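Local coordinates for protein TudS (Uncultured bacterium, PDB 6Z96) that removes sulfur from thiouracil without redox chemistry, using a [4Fe-4S] cluster that probably takes up the sulfur as a [4Fe-5S] intermediate, at residues Glu3-Ala9 / Gly37-Cys43; Ala9-Gly13 / Ser22-Val26; Pro15-Gly20 / Thr52-Pro56; Phe42-Val46 / Ser101-Gly105. One frame throughout, in Å; residues are numbered along the deposited sequence.

Contact 1. Residues Glu3-Ala9 / Gly37-Cys43; sequences EKIIVSA and GRALAFC. With SF4 (iron/sulfur cluster), chain C.
Ile6 and Phe42 both start their side chains anti to the backbone N (chi1 -176° for CG1, -173° for CG), which sends both off the strands in a common direction, on one face of a parallel sheet. Ile6 CD1 packs against Phe42 CB at 3.7 Å. The strands are 5-8 and 39-42 of a beta-alpha-beta unit whose intervening helix is 28-35, and helix 73-90 covers this face. On the other face Ile5 packs against helix 142-151. Backbone bonds alternate in the parallel pattern: Ile5 N to Arg38 O, Leu40 N to Ile5 O, Val7 N to Leu40 O and Phe42 N to Val7 O. Ahead of the strands, Arg38 bends at chi3 and turns the edge of its guanidinium to Glu3 O, with NE at 2.8 Å from above the carbonyl plane and NH2 at 3.0 Å on a lone pair. NH1 of the same group pairs with Glu36. A leucine in place of Arg38 would probably leave Glu3 O without both of these donors and Glu36 without its charged mate. At the other end the strands lead to the cluster: Ser8 CB touches S1 of SF4 at 3.4 Å, while Cys43 SG binds FE3 at 2.3 Å. Close by, Ala9 N donates to Phe42 O at 2.9 Å, reaching that oxygen from above its carbonyl plane.

Contact 2. Residues Ala9-Gly13 / Ser22-Val26; sequences ACLLG and SKGIV. With SF4 (iron/sulfur cluster), chain C.
Backbone bonds do most of the joining here, and one runs from Lys23 N to Cys10 O at 2.9 Å. Cys10 O also accepts from Gly13 N within its own segment, and the two donors reach it from opposite faces of the carbonyl plane. Further along, Ile25 N donates to Leu11 O at 3.2 Å. Two CA-H...O contacts reinforce this pairing, from Leu11 CA to Lys23 O and from Gly24 CA to Leu11 O. The chains run so close that a side chain at Gly24 would press on Gly13 CA.

Water adds two bridges. One molecule donates to both Leu11 O and Ile25 O, and a second links Gly13 O with Ser22 OG.

The apolar part is small. In one of its two modelled conformers Ile25 sets CG1 between its backbone N and carbonyl carbon (chi1 52°), which brings CD1 in to lie 4.0 Å from Leu11 CD2, the two side chains crossing obliquely; Leu30 of helix 28-35 packs on Ile25 as well.

Metal ligation is the remaining kind. Cys10 SG binds FE2 of the iron-sulfur cluster at 2.3 Å, its thiolate arm placed by chi1 of 58°. The loop after strand 5-8 is thus fastened to 22-26 through the carbonyl of the very residue that supplies the sulfur ligand, and the backbone bonds probably help to hold Cys10 in place at FE2.

Contact 3. Residues Pro15-Gly20 / Thr52-Pro56; sequences PVRYDG and TPRPP. With SF4 (iron/sulfur cluster), chain C; H2S (hydrosulfuric acid), chain D; EDO (1,2-ethanediol), chain E.
Thr52 comes first, with CG2 touching two carbonyl oxygens of the opposite loop, Arg17 O at 3.4 Å and Pro15 O at 3.5 Å. Pro53, which follows a cis peptide bond, rests its ring against the Tyr18 carbonyl. Arg54 then carries the contact. Its N donates to Tyr18 O at 2.9 Å, in the carbonyl plane and on a lone pair. Tyr18 in turn presents the edge of its ring to Arg54 O, and Asp19 CB lies over one face of that ring. The side chain of Arg54 runs extended from CG to NE and delivers the guanidinium end-on to Val16 O, where NH2 at 2.9 Å and NH1 at 3.0 Å both grip the one oxygen, which lies near the guanidinium plane. Tyr18 N sits over one face of the group, and NE has a partner of its own in Glu45. Pro55 makes its polar contact with a 1,2-ethanediol molecule, probably from the crystallisation liquor, whose O2 donates to Pro55 O. Pro56 closes the segment, its CG 3.7 Å from Tyr18 CE2.

Next to both loops lies the bound H2S, its sulfur attached to FE1 of the cluster at 2.4 Å. Arg54 NH2 is 3.4 Å from this sulfur, Tyr18 N is close to it too, and Arg17 lies alongside with NH1 near cluster sulfur S3. Fixed by Val16 O, Arg54 presents nitrogen to the added sulfur as well as to cluster sulfur S4, an arrangement consistent with a pocket that receives sulfur taken from the substrate and would probably stabilise any negative charge on it.

Contact 4. Residues Phe42-Val46 / Ser101-Gly105; sequences FCPEV and SPSCG. With SF4 (iron/sulfur cluster), chain C; EDO (1,2-ethanediol), chain E.
One hydrogen bond crosses between the segments: Ser103 OG donates to Glu45 OE2 at 2.8 Å, using the anti lone pair of that oxygen. Glu45 runs extended beyond CG (chi2 165°), which carries its carboxylate to Ser103 and to cluster sulfur S2, 3.4 Å from Glu45 CD. Water supplies a second route, donating to Glu45 OE2 and lying 2.6 Å from Ser101 OG. Within 101-105 the Ser101 hydroxyl accepts from Cys104 N, at 177°, and from Ser103 N, so an ST motif and an ST turn share one oxygen. Cys43 SG caps helix 44-47 by accepting from Val46 N.

Metal ligation comes from Cys43 and Cys104, which the two segments bring to the same cluster; Cys104 SG binds FE4 at 2.3 Å. Pro44 makes van der Waals contact, CD lying 3.9 Å from Cys104 SG. OE1 of Glu45, which lines the H2S pocket, accepts from a 1,2-ethanediol and pairs with Arg54. Cutting Glu45 back to an alanine would probably leave Ser103 OG and Arg54 without their carboxylate partner and open a gap beside S2.

Phe76 of helix 73-90 packs on Glu45, Pro102 and Ser103, Thr125 of helix 124-131 touches Pro44, and Cys104 leans on Ser8 of strand 5-8.

How the contacts relate
All four contacts meet at the iron-sulfur cluster. Contacts 1, 2 and 4 supply its three cysteine ligands, Cys43, Cys10 and Cys104, whereas contact 3 lies by FE1, the iron that carries the H2S. Contact 1 hands Ala9 to contact 2 and Phe42 and Cys43 to contact 4, and Ser8 OG comes within 3.3 Å of Cys104 SG. Ala41 CB and Leu12 CD1, 3.5 Å apart, pack contact 1 on contact 2. Contacts 3 and 4 are tied by a salt bridge from Arg54 NE to Glu45 OE1 at 2.8 Å, two residues of the H2S pocket that probably hold each other in position. Arg17 of contact 3 leans on Cys10, its CG 3.7 Å from Cys10 CB.

Contact 1. Residues Glu3-Ala9 / Gly37-Cys43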
loop_
_atom_site.group_PDB
_atom_site.type_symbol
_atom_site.label_atom_id
_atom_site.label_comp_id
_atom_site.label_asym_id
_atom_site.label_seq_id
_atom_site.Cartn_x
_atom_site.Cartn_y
_atom_site.Cartn_z
ATOM N N GLU A 3 2.613 16.026 10.242
ATOM C CA GLU A 3 2.442 15.605 8.862
ATOM C C GLU A 3 1.427 14.466 8.702
ATOM O O GLU A 3 1.120 13.759 9.655
ATOM C CB GLU A 3 3.791 15.166 8.309
ATOM C CG GLU A 3 4.835 16.265 8.330
ATOM C CD GLU A 3 6.038 15.983 7.455
ATOM O OE1 GLU A 3 6.081 14.902 6.819
ATOM O OE2 GLU A 3 6.938 16.852 7.395
ATOM N N LYS A 4 0.961 14.272 7.473
ATOM C CA LYS A 4 0.019 13.201 7.146
ATOM C C LYS A 4 0.740 12.025 6.501
ATOM O O LYS A 4 1.859 12.152 6.018
ATOM C CB LYS A 4 -1.044 13.701 6.162
ATOM C CG LYS A 4 -1.826 14.895 6.683
ATOM C CD LYS A 4 -2.826 15.301 5.646
ATOM C CE LYS A 4 -3.510 16.604 5.984
ATOM N NZ LYS A 4 -4.110 17.209 4.765
ATOM N N ILE A 5 0.095 10.858 6.531
ATOM C CA ILE A 5 0.629 9.685 5.865
ATOM C C ILE A 5 -0.449 9.125 4.941
ATOM O O ILE A 5 -1.638 9.384 5.149
ATOM C CB ILE A 5 1.115 8.606 6.861
ATOM C CG1 ILE A 5 -0.046 7.924 7.606
ATOM C CG2 ILE A 5 2.177 9.162 7.836
ATOM C CD1 ILE A 5 0.411 6.684 8.443
ATOM N N ILE A 6 -0.018 8.310 3.963
ATOM C CA ILE A 6 -0.972 7.569 3.146
ATOM C C ILE A 6 -0.956 6.145 3.722
ATOM O O ILE A 6 0.099 5.629 4.121
ATOM C CB ILE A 6 -0.580 7.631 1.656
ATOM C CG1 ILE A 6 -1.621 6.938 0.773
ATOM C CG2 ILE A 6 0.779 7.038 1.402
ATOM C CD1 ILE A 6 -1.410 7.240 -0.744
ATOM N N VAL A 7 -2.143 5.506 3.811
ATOM C CA VAL A 7 -2.246 4.176 4.410
ATOM C C VAL A 7 -3.069 3.268 3.528
ATOM O O VAL A 7 -4.135 3.676 3.101
ATOM C CB VAL A 7 -2.953 4.251 5.794
ATOM C CG1 VAL A 7 -2.970 2.890 6.492
ATOM C CG2 VAL A 7 -2.308 5.304 6.696
ATOM N N SER A 8 -2.624 2.018 3.297
ATOM C CA SER A 8 -3.436 1.030 2.558
ATOM C C SER A 8 -4.830 0.951 3.204
ATOM O O SER A 8 -4.931 0.763 4.417
ATOM C CB SER A 8 -2.812 -0.356 2.691
ATOM O OG SER A 8 -1.656 -0.455 1.881
ATOM N N ALA A 9 -5.880 1.157 2.410
ATOM C CA ALA A 9 -7.235 1.220 2.961
ATOM C C ALA A 9 -7.632 -0.035 3.724
ATOM O O ALA A 9 -8.380 0.055 4.714
ATOM C CB ALA A 9 -8.248 1.526 1.855
ATOM N N GLY A 37 -7.171 13.165 11.583
ATOM C CA GLY A 37 -7.285 13.404 10.154
ATOM C C GLY A 37 -5.964 13.293 9.418
ATOM O O GLY A 37 -5.810 13.860 8.334
ATOM N N ARG A 38 -5.001 12.551 9.983
ATOM C CA ARG A 38 -3.672 12.462 9.380
ATOM C C ARG A 38 -3.384 11.165 8.626
ATOM O O ARG A 38 -2.245 10.979 8.181
ATOM C CB ARG A 38 -2.601 12.672 10.468
ATOM C CG ARG A 38 -2.687 14.057 11.101
ATOM C CD ARG A 38 -1.820 14.157 12.354
ATOM N NE ARG A 38 -0.410 13.913 12.044
ATOM C CZ ARG A 38 0.508 13.580 12.943
ATOM N NH1 ARG A 38 0.175 13.429 14.220
ATOM N NH2 ARG A 38 1.762 13.381 12.572
ATOM N N ALA A 39 -4.325 10.209 8.624
ATOM C CA ALA A 39 -4.074 8.912 7.975
ATOM C C ALA A 39 -5.012 8.812 6.779
ATOM O O ALA A 39 -6.194 8.511 6.960
ATOM C CB ALA A 39 -4.353 7.780 8.944
ATOM N N LEU A 40 -4.509 9.117 5.584
ATOM C CA LEU A 40 -5.334 9.131 4.385
ATOM C C LEU A 40 -5.423 7.765 3.767
ATOM O O LEU A 40 -4.431 7.223 3.305
ATOM C CB LEU A 40 -4.792 10.141 3.368
ATOM C CG LEU A 40 -4.691 11.614 3.837
ATOM C CD1 LEU A 40 -4.370 12.511 2.662
ATOM C CD2 LEU A 40 -6.000 12.098 4.486
ATOM N N ALA A 41 -6.624 7.211 3.749
ATOM C CA ALA A 41 -6.843 5.868 3.218
ATOM C C ALA A 41 -6.712 5.861 1.722
ATOM O O ALA A 41 -7.257 6.730 1.062
ATOM C CB ALA A 41 -8.256 5.430 3.581
ATOM N N PHE A 42 -6.063 4.814 1.190
ATOM C CA PHE A 42 -5.936 4.719 -0.263
ATOM C C PHE A 42 -5.795 3.274 -0.634
ATOM O O PHE A 42 -5.028 2.557 -0.003
ATOM C CB PHE A 42 -4.696 5.515 -0.748
ATOM C CG PHE A 42 -4.621 5.587 -2.258
ATOM C CD1 PHE A 42 -3.802 4.725 -2.971
ATOM C CD2 PHE A 42 -5.406 6.478 -2.960
ATOM C CE1 PHE A 42 -3.777 4.746 -4.360
ATOM C CE2 PHE A 42 -5.358 6.516 -4.363
ATOM C CZ PHE A 42 -4.539 5.645 -5.042
ATOM N N CYS A 43 -6.511 2.848 -1.697
ATOM C CA CYS A 43 -6.334 1.480 -2.201
ATOM C C CYS A 43 -5.937 1.599 -3.667
ATOM O O CYS A 43 -6.777 1.925 -4.497
ATOM C CB CYS A 43 -7.611 0.645 -2.081
ATOM S SG CYS A 43 -7.467 -0.961 -2.899
HETATM FE FE1 SF4 C . -4.800 -4.683 -1.699
HETATM FE FE2 SF4 C . -5.004 -3.335 0.636
HETATM FE FE3 SF4 C . -5.886 -2.153 -1.690
HETATM FE FE4 SF4 C . -3.199 -2.467 -1.205
HETATM S S1 SF4 C . -4.711 -1.137 -0.057
HETATM S S2 SF4 C . -4.265 -2.889 -3.172
HETATM S S3 SF4 C . -3.178 -4.509 -0.114
HETATM S S4 SF4 C . -6.750 -4.025 -0.638
#

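Contact 2. Residues Ala9-Gly13 / Ser22-Val26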
loop_
_atom_site.group_PDB
_atom_site.type_symbol
_atom_site.label_atom_id
_atom_site.label_comp_id
_atom_site.label_asym_id
_atom_site.label_seq_id
_atom_site.Cartn_x
_atom_site.Cartn_y
_atom_site.Cartn_z
ATOM N N ALA A 9 -5.880 1.157 2.410
ATOM C CA ALA A 9 -7.235 1.220 2.961
ATOM C C ALA A 9 -7.632 -0.035 3.724
ATOM O O ALA A 9 -8.380 0.055 4.714
ATOM C CB ALA A 9 -8.248 1.526 1.855
ATOM N N CYS A 10 -7.115 -1.199 3.306
ATOM C CA CYS A 10 -7.439 -2.442 4.006
ATOM C C CYS A 10 -6.887 -2.442 5.440
ATOM O O CYS A 10 -7.512 -3.042 6.324
ATOM C CB CYS A 10 -6.950 -3.654 3.228
ATOM S SG CYS A 10 -5.162 -3.647 2.917
ATOM N N LEU A 11 -5.747 -1.769 5.674
ATOM C CA LEU A 11 -5.186 -1.727 7.044
ATOM C C LEU A 11 -6.066 -0.917 7.989
ATOM O O LEU A 11 -5.953 -1.078 9.208
ATOM C CB LEU A 11 -3.775 -1.120 7.034
ATOM C CG LEU A 11 -2.724 -1.969 6.312
ATOM C CD1 LEU A 11 -1.369 -1.214 6.253
ATOM C CD2 LEU A 11 -2.505 -3.306 7.019
ATOM N N LEU A 12 -6.894 -0.029 7.453
ATOM C CA LEU A 12 -7.868 0.747 8.243
ATOM C C LEU A 12 -9.215 0.020 8.404
ATOM O O LEU A 12 -10.150 0.596 8.980
ATOM C CB LEU A 12 -8.105 2.088 7.585
ATOM C CG LEU A 12 -6.879 2.956 7.511
ATOM C CD1 LEU A 12 -7.179 4.193 6.719
ATOM C CD2 LEU A 12 -6.372 3.347 8.917
ATOM N N GLY A 13 -9.303 -1.227 7.945
ATOM C CA GLY A 13 -10.507 -2.037 8.085
ATOM C C GLY A 13 -11.481 -1.926 6.936
ATOM O O GLY A 13 -12.582 -2.477 7.017
ATOM N N SER A 22 -11.014 -7.358 5.027
ATOM C CA SER A 22 -10.222 -6.220 5.451
ATOM C C SER A 22 -9.006 -6.758 6.213
ATOM O O SER A 22 -8.949 -7.926 6.597
ATOM C CB SER A 22 -11.054 -5.302 6.338
ATOM O OG SER A 22 -11.634 -6.041 7.403
ATOM N N LYS A 23 -8.017 -5.903 6.414
ATOM C CA LYS A 23 -6.802 -6.260 7.152
ATOM C C LYS A 23 -6.624 -5.228 8.237
ATOM O O LYS A 23 -5.526 -4.683 8.438
ATOM C CB LYS A 23 -5.597 -6.221 6.190
ATOM C CG LYS A 23 -5.648 -7.314 5.128
ATOM C CD LYS A 23 -5.533 -8.692 5.781
ATOM C CE LYS A 23 -5.298 -9.813 4.803
ATOM N NZ LYS A 23 -5.296 -11.137 5.496
ATOM N N GLY A 24 -7.712 -4.931 8.946
ATOM C CA GLY A 24 -7.705 -3.905 9.963
ATOM C C GLY A 24 -6.735 -4.291 11.049
ATOM O O GLY A 24 -6.777 -5.424 11.546
ATOM N N ILE A 25 -5.789 -3.404 11.342
ATOM C CA ILE A 25 -4.801 -3.696 12.368
ATOM C C ILE A 25 -5.144 -3.003 13.677
ATOM O O ILE A 25 -5.758 -1.930 13.694
ATOM C CB ILE A 25 -3.363 -3.423 11.887
ATOM C CG1 ILE A 25 -3.254 -2.005 11.302
ATOM C CG2 ILE A 25 -2.951 -4.499 10.867
ATOM C CD1 ILE A 25 -1.895 -1.650 10.567
ATOM N N VAL A 26 -4.764 -3.636 14.776
ATOM C CA VAL A 26 -5.047 -3.119 16.091
ATOM C C VAL A 26 -3.867 -2.270 16.477
ATOM O O VAL A 26 -2.763 -2.783 16.623
ATOM C CB VAL A 26 -5.293 -4.255 17.094
ATOM C CG1 VAL A 26 -5.619 -3.673 18.466
ATOM C CG2 VAL A 26 -6.418 -5.161 16.591
HETATM FE FE1 SF4 C . -4.800 -4.683 -1.699
HETATM FE FE2 SF4 C . -5.004 -3.335 0.636
HETATM FE FE3 SF4 C . -5.886 -2.153 -1.690
HETATM FE FE4 SF4 C . -3.199 -2.467 -1.205
HETATM S S1 SF4 C . -4.711 -1.137 -0.057
HETATM S S2 SF4 C . -4.265 -2.889 -3.172
HETATM S S3 SF4 C . -3.178 -4.509 -0.114
HETATM S S4 SF4 C . -6.750 -4.025 -0.638
HETATM O O HOH W 1 -6.831 -0.055 11.700
HETATM O O HOH W 2 -14.411 -5.192 7.170
#

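Contact 3. Residues Pro15-Gly20 / Thr52-Pro56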
loop_
_atom_site.group_PDB
_atom_site.type_symbol
_atom_site.label_atom_id
_atom_site.label_comp_id
_atom_site.label_asym_id
_atom_site.label_seq_id
_atom_site.Cartn_x
_atom_site.Cartn_y
_atom_site.Cartn_z
ATOM N N PRO A 15 -13.232 -2.864 3.494
ATOM C CA PRO A 15 -13.335 -4.179 2.846
ATOM C C PRO A 15 -13.066 -4.104 1.358
ATOM O O PRO A 15 -13.871 -4.535 0.526
ATOM C CB PRO A 15 -14.789 -4.599 3.139
ATOM C CG PRO A 15 -15.510 -3.264 3.065
ATOM C CD PRO A 15 -14.566 -2.259 3.721
ATOM N N VAL A 16 -11.868 -3.639 1.039
ATOM C CA VAL A 16 -11.428 -3.472 -0.343
ATOM C C VAL A 16 -10.449 -4.559 -0.804
ATOM O O VAL A 16 -9.995 -4.465 -1.944
ATOM C CB VAL A 16 -10.803 -2.075 -0.527
ATOM C CG1 VAL A 16 -11.850 -0.970 -0.424
ATOM C CG2 VAL A 16 -9.657 -1.862 0.469
ATOM N N ARG A 17 -10.107 -5.574 0.028
ATOM C CA ARG A 17 -9.179 -6.625 -0.379
ATOM C C ARG A 17 -9.748 -7.401 -1.549
ATOM O O ARG A 17 -10.974 -7.359 -1.783
ATOM C CB ARG A 17 -8.876 -7.578 0.802
ATOM C CG ARG A 17 -7.925 -6.957 1.834
ATOM C CD ARG A 17 -6.452 -7.037 1.414
ATOM N NE ARG A 17 -5.949 -8.415 1.499
ATOM C CZ ARG A 17 -4.697 -8.779 1.250
ATOM N NH1 ARG A 17 -3.786 -7.866 0.913
ATOM N NH2 ARG A 17 -4.330 -10.051 1.373
ATOM N N TYR A 18 -8.891 -8.161 -2.250
ATOM C CA TYR A 18 -9.336 -8.932 -3.407
ATOM C C TYR A 18 -10.469 -9.906 -3.050
ATOM O O TYR A 18 -11.289 -10.206 -3.908
ATOM C CB TYR A 18 -8.155 -9.686 -4.054
ATOM C CG TYR A 18 -7.696 -10.890 -3.265
ATOM C CD1 TYR A 18 -6.955 -10.740 -2.102
ATOM C CD2 TYR A 18 -8.087 -12.166 -3.628
ATOM C CE1 TYR A 18 -6.579 -11.844 -1.338
ATOM C CE2 TYR A 18 -7.728 -13.278 -2.865
ATOM C CZ TYR A 18 -6.941 -13.112 -1.742
ATOM O OH TYR A 18 -6.542 -14.205 -1.004
ATOM N N ASP A 19 -10.475 -10.419 -1.813
ATOM C CA ASP A 19 -11.525 -11.354 -1.397
ATOM C C ASP A 19 -12.696 -10.658 -0.656
ATOM O O ASP A 19 -13.543 -11.328 -0.047
ATOM C CB ASP A 19 -10.917 -12.479 -0.561
ATOM C CG ASP A 19 -10.183 -12.052 0.684
ATOM O OD1 ASP A 19 -10.149 -10.828 0.973
ATOM O OD2 ASP A 19 -9.661 -12.943 1.392
ATOM N N GLY A 20 -12.749 -9.337 -0.697
ATOM C CA GLY A 20 -13.791 -8.578 -0.017
ATOM C C GLY A 20 -13.578 -8.482 1.491
ATOM O O GLY A 20 -14.429 -7.932 2.189
ATOM N N THR A 52 -14.220 -5.205 -6.517
ATOM C CA THR A 52 -14.041 -5.906 -5.245
ATOM C C THR A 52 -15.253 -6.835 -5.109
ATOM O O THR A 52 -16.383 -6.343 -5.032
ATOM C CB THR A 52 -14.031 -4.933 -4.084
ATOM O OG1 THR A 52 -12.989 -3.976 -4.298
ATOM C CG2 THR A 52 -13.770 -5.656 -2.776
ATOM N N PRO A 53 -15.088 -8.157 -5.131
ATOM C CA PRO A 53 -13.844 -8.914 -5.191
ATOM C C PRO A 53 -13.194 -8.900 -6.570
ATOM O O PRO A 53 -13.775 -8.458 -7.564
ATOM C CB PRO A 53 -14.307 -10.327 -4.790
ATOM C CG PRO A 53 -15.683 -10.403 -5.446
ATOM C CD PRO A 53 -16.266 -9.066 -5.097
ATOM N N ARG A 54 -11.963 -9.411 -6.629
ATOM C CA ARG A 54 -11.199 -9.500 -7.866
ATOM C C ARG A 54 -10.270 -10.701 -7.718
ATOM O O ARG A 54 -9.961 -11.116 -6.602
ATOM C CB ARG A 54 -10.427 -8.184 -8.133
ATOM C CG ARG A 54 -9.568 -7.757 -6.973
ATOM C CD ARG A 54 -9.021 -6.358 -7.234
ATOM N NE ARG A 54 -8.259 -5.859 -6.080
ATOM C CZ ARG A 54 -8.808 -5.317 -4.995
ATOM N NH1 ARG A 54 -10.134 -5.193 -4.899
ATOM N NH2 ARG A 54 -8.045 -4.933 -3.982
ATOM N N PRO A 55 -9.854 -11.306 -8.831
ATOM C CA PRO A 55 -9.018 -12.513 -8.706
ATOM C C PRO A 55 -7.664 -12.164 -8.111
ATOM O O PRO A 55 -7.138 -11.069 -8.361
ATOM C CB PRO A 55 -8.852 -12.993 -10.156
ATOM C CG PRO A 55 -9.774 -12.188 -10.989
ATOM C CD PRO A 55 -10.122 -10.939 -10.235
ATOM N N PRO A 56 -7.027 -13.122 -7.419
ATOM C CA PRO A 56 -5.656 -12.877 -6.946
ATOM C C PRO A 56 -4.721 -12.602 -8.111
ATOM O O PRO A 56 -4.922 -13.119 -9.215
ATOM C CB PRO A 56 -5.265 -14.201 -6.280
ATOM C CG PRO A 56 -6.555 -14.906 -6.003
ATOM C CD PRO A 56 -7.512 -14.475 -7.058
HETATM FE FE1 SF4 C . -4.800 -4.683 -1.699
HETATM FE FE2 SF4 C . -5.004 -3.335 0.636
HETATM FE FE3 SF4 C . -5.886 -2.153 -1.690
HETATM FE FE4 SF4 C . -3.199 -2.467 -1.205
HETATM S S1 SF4 C . -4.711 -1.137 -0.057
HETATM S S2 SF4 C . -4.265 -2.889 -3.172
HETATM S S3 SF4 C . -3.178 -4.509 -0.114
HETATM S S4 SF4 C . -6.750 -4.025 -0.638
HETATM S S H2S D . -5.670 -6.787 -2.321
HETATM C C1 EDO E . -5.783 -8.505 -7.046
HETATM O O1 EDO E . -4.540 -8.166 -6.448
HETATM C C2 EDO E . -5.926 -7.927 -8.403
HETATM O O2 EDO E . -7.016 -8.485 -9.135
#

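Contact 4. Residues Phe42-Val46 / Ser101-Gly105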
loop_
_atom_site.group_PDB
_atom_site.type_symbol
_atom_site.label_atom_id
_atom_site.label_comp_id
_atom_site.label_asym_id
_atom_site.label_seq_id
_atom_site.Cartn_x
_atom_site.Cartn_y
_atom_site.Cartn_z
ATOM N N PHE A 42 -6.063 4.814 1.190
ATOM C CA PHE A 42 -5.936 4.719 -0.263
ATOM C C PHE A 42 -5.795 3.274 -0.634
ATOM O O PHE A 42 -5.028 2.557 -0.003
ATOM C CB PHE A 42 -4.696 5.515 -0.748
ATOM C CG PHE A 42 -4.621 5.587 -2.258
ATOM C CD1 PHE A 42 -3.802 4.725 -2.971
ATOM C CD2 PHE A 42 -5.406 6.478 -2.960
ATOM C CE1 PHE A 42 -3.777 4.746 -4.360
ATOM C CE2 PHE A 42 -5.358 6.516 -4.363
ATOM C CZ PHE A 42 -4.539 5.645 -5.042
ATOM N N CYS A 43 -6.511 2.848 -1.697
ATOM C CA CYS A 43 -6.334 1.480 -2.201
ATOM C C CYS A 43 -5.937 1.599 -3.667
ATOM O O CYS A 43 -6.777 1.925 -4.497
ATOM C CB CYS A 43 -7.611 0.645 -2.081
ATOM S SG CYS A 43 -7.467 -0.961 -2.899
ATOM N N PRO A 44 -4.691 1.285 -4.015
ATOM C CA PRO A 44 -4.271 1.412 -5.419
ATOM C C PRO A 44 -5.083 0.570 -6.395
ATOM O O PRO A 44 -5.329 1.029 -7.508
ATOM C CB PRO A 44 -2.805 0.932 -5.390
ATOM C CG PRO A 44 -2.345 1.183 -3.944
ATOM C CD PRO A 44 -3.575 0.942 -3.105
ATOM N N GLU A 45 -5.487 -0.653 -5.994
ATOM C CA GLU A 45 -6.203 -1.500 -6.948
ATOM C C GLU A 45 -7.589 -0.974 -7.253
ATOM O O GLU A 45 -7.999 -0.968 -8.421
ATOM C CB GLU A 45 -6.199 -2.950 -6.520
ATOM C CG GLU A 45 -4.793 -3.481 -6.682
ATOM C CD GLU A 45 -4.504 -4.796 -5.980
ATOM O OE1 GLU A 45 -5.461 -5.589 -5.815
ATOM O OE2 GLU A 45 -3.328 -5.059 -5.627
ATOM N N VAL A 46 -8.301 -0.509 -6.228
ATOM C CA VAL A 46 -9.628 0.057 -6.444
ATOM C C VAL A 46 -9.487 1.403 -7.176
ATOM O O VAL A 46 -10.227 1.676 -8.129
ATOM C CB VAL A 46 -10.382 0.198 -5.118
ATOM C CG1 VAL A 46 -11.645 1.024 -5.287
ATOM C CG2 VAL A 46 -10.717 -1.184 -4.548
ATOM N N SER A 101 1.515 -7.692 -0.735
ATOM C CA SER A 101 0.622 -7.389 -1.857
ATOM C C SER A 101 1.386 -7.063 -3.158
ATOM O O SER A 101 2.425 -6.399 -3.127
ATOM C CB SER A 101 -0.266 -6.204 -1.455
ATOM O OG SER A 101 -0.833 -5.503 -2.555
ATOM N N PRO A 102 0.813 -7.419 -4.320
ATOM C CA PRO A 102 1.439 -7.030 -5.592
ATOM C C PRO A 102 1.384 -5.518 -5.838
ATOM O O PRO A 102 2.114 -5.040 -6.707
ATOM C CB PRO A 102 0.620 -7.798 -6.646
ATOM C CG PRO A 102 -0.730 -8.009 -6.000
ATOM C CD PRO A 102 -0.437 -8.196 -4.513
ATOM N N SER A 103 0.556 -4.762 -5.075
ATOM C CA SER A 103 0.554 -3.305 -5.086
ATOM C C SER A 103 1.339 -2.755 -3.906
ATOM O O SER A 103 2.210 -1.915 -4.090
ATOM C CB SER A 103 -0.865 -2.725 -4.974
ATOM O OG SER A 103 -1.618 -2.928 -6.154
ATOM N N CYS A 104 0.988 -3.198 -2.698
ATOM C CA CYS A 104 1.406 -2.584 -1.446
ATOM C C CYS A 104 2.571 -3.250 -0.741
ATOM O O CYS A 104 3.103 -2.662 0.210
ATOM C CB CYS A 104 0.186 -2.487 -0.529
ATOM S SG CYS A 104 -1.109 -1.399 -1.196
ATOM N N GLY A 105 2.990 -4.431 -1.178
ATOM C CA GLY A 105 4.096 -5.134 -0.516
ATOM C C GLY A 105 5.366 -4.306 -0.462
ATOM O O GLY A 105 5.597 -3.490 -1.362
HETATM FE FE1 SF4 C . -4.800 -4.683 -1.699
HETATM FE FE2 SF4 C . -5.004 -3.335 0.636
HETATM FE FE3 SF4 C . -5.886 -2.153 -1.690
HETATM FE FE4 SF4 C . -3.199 -2.467 -1.205
HETATM S S1 SF4 C . -4.711 -1.137 -0.057
HETATM S S2 SF4 C . -4.265 -2.889 -3.172
HETATM S S3 SF4 C . -3.178 -4.509 -0.114
HETATM S S4 SF4 C . -6.750 -4.025 -0.638
HETATM C C1 EDO E . -5.783 -8.505 -7.046
HETATM O O1 EDO E . -4.540 -8.166 -6.448
HETATM C C2 EDO E . -5.926 -7.927 -8.403
HETATM O O2 EDO E . -7.016 -8.485 -9.135
HETATM O O HOH W 3 -3.229 -6.306 -3.257
#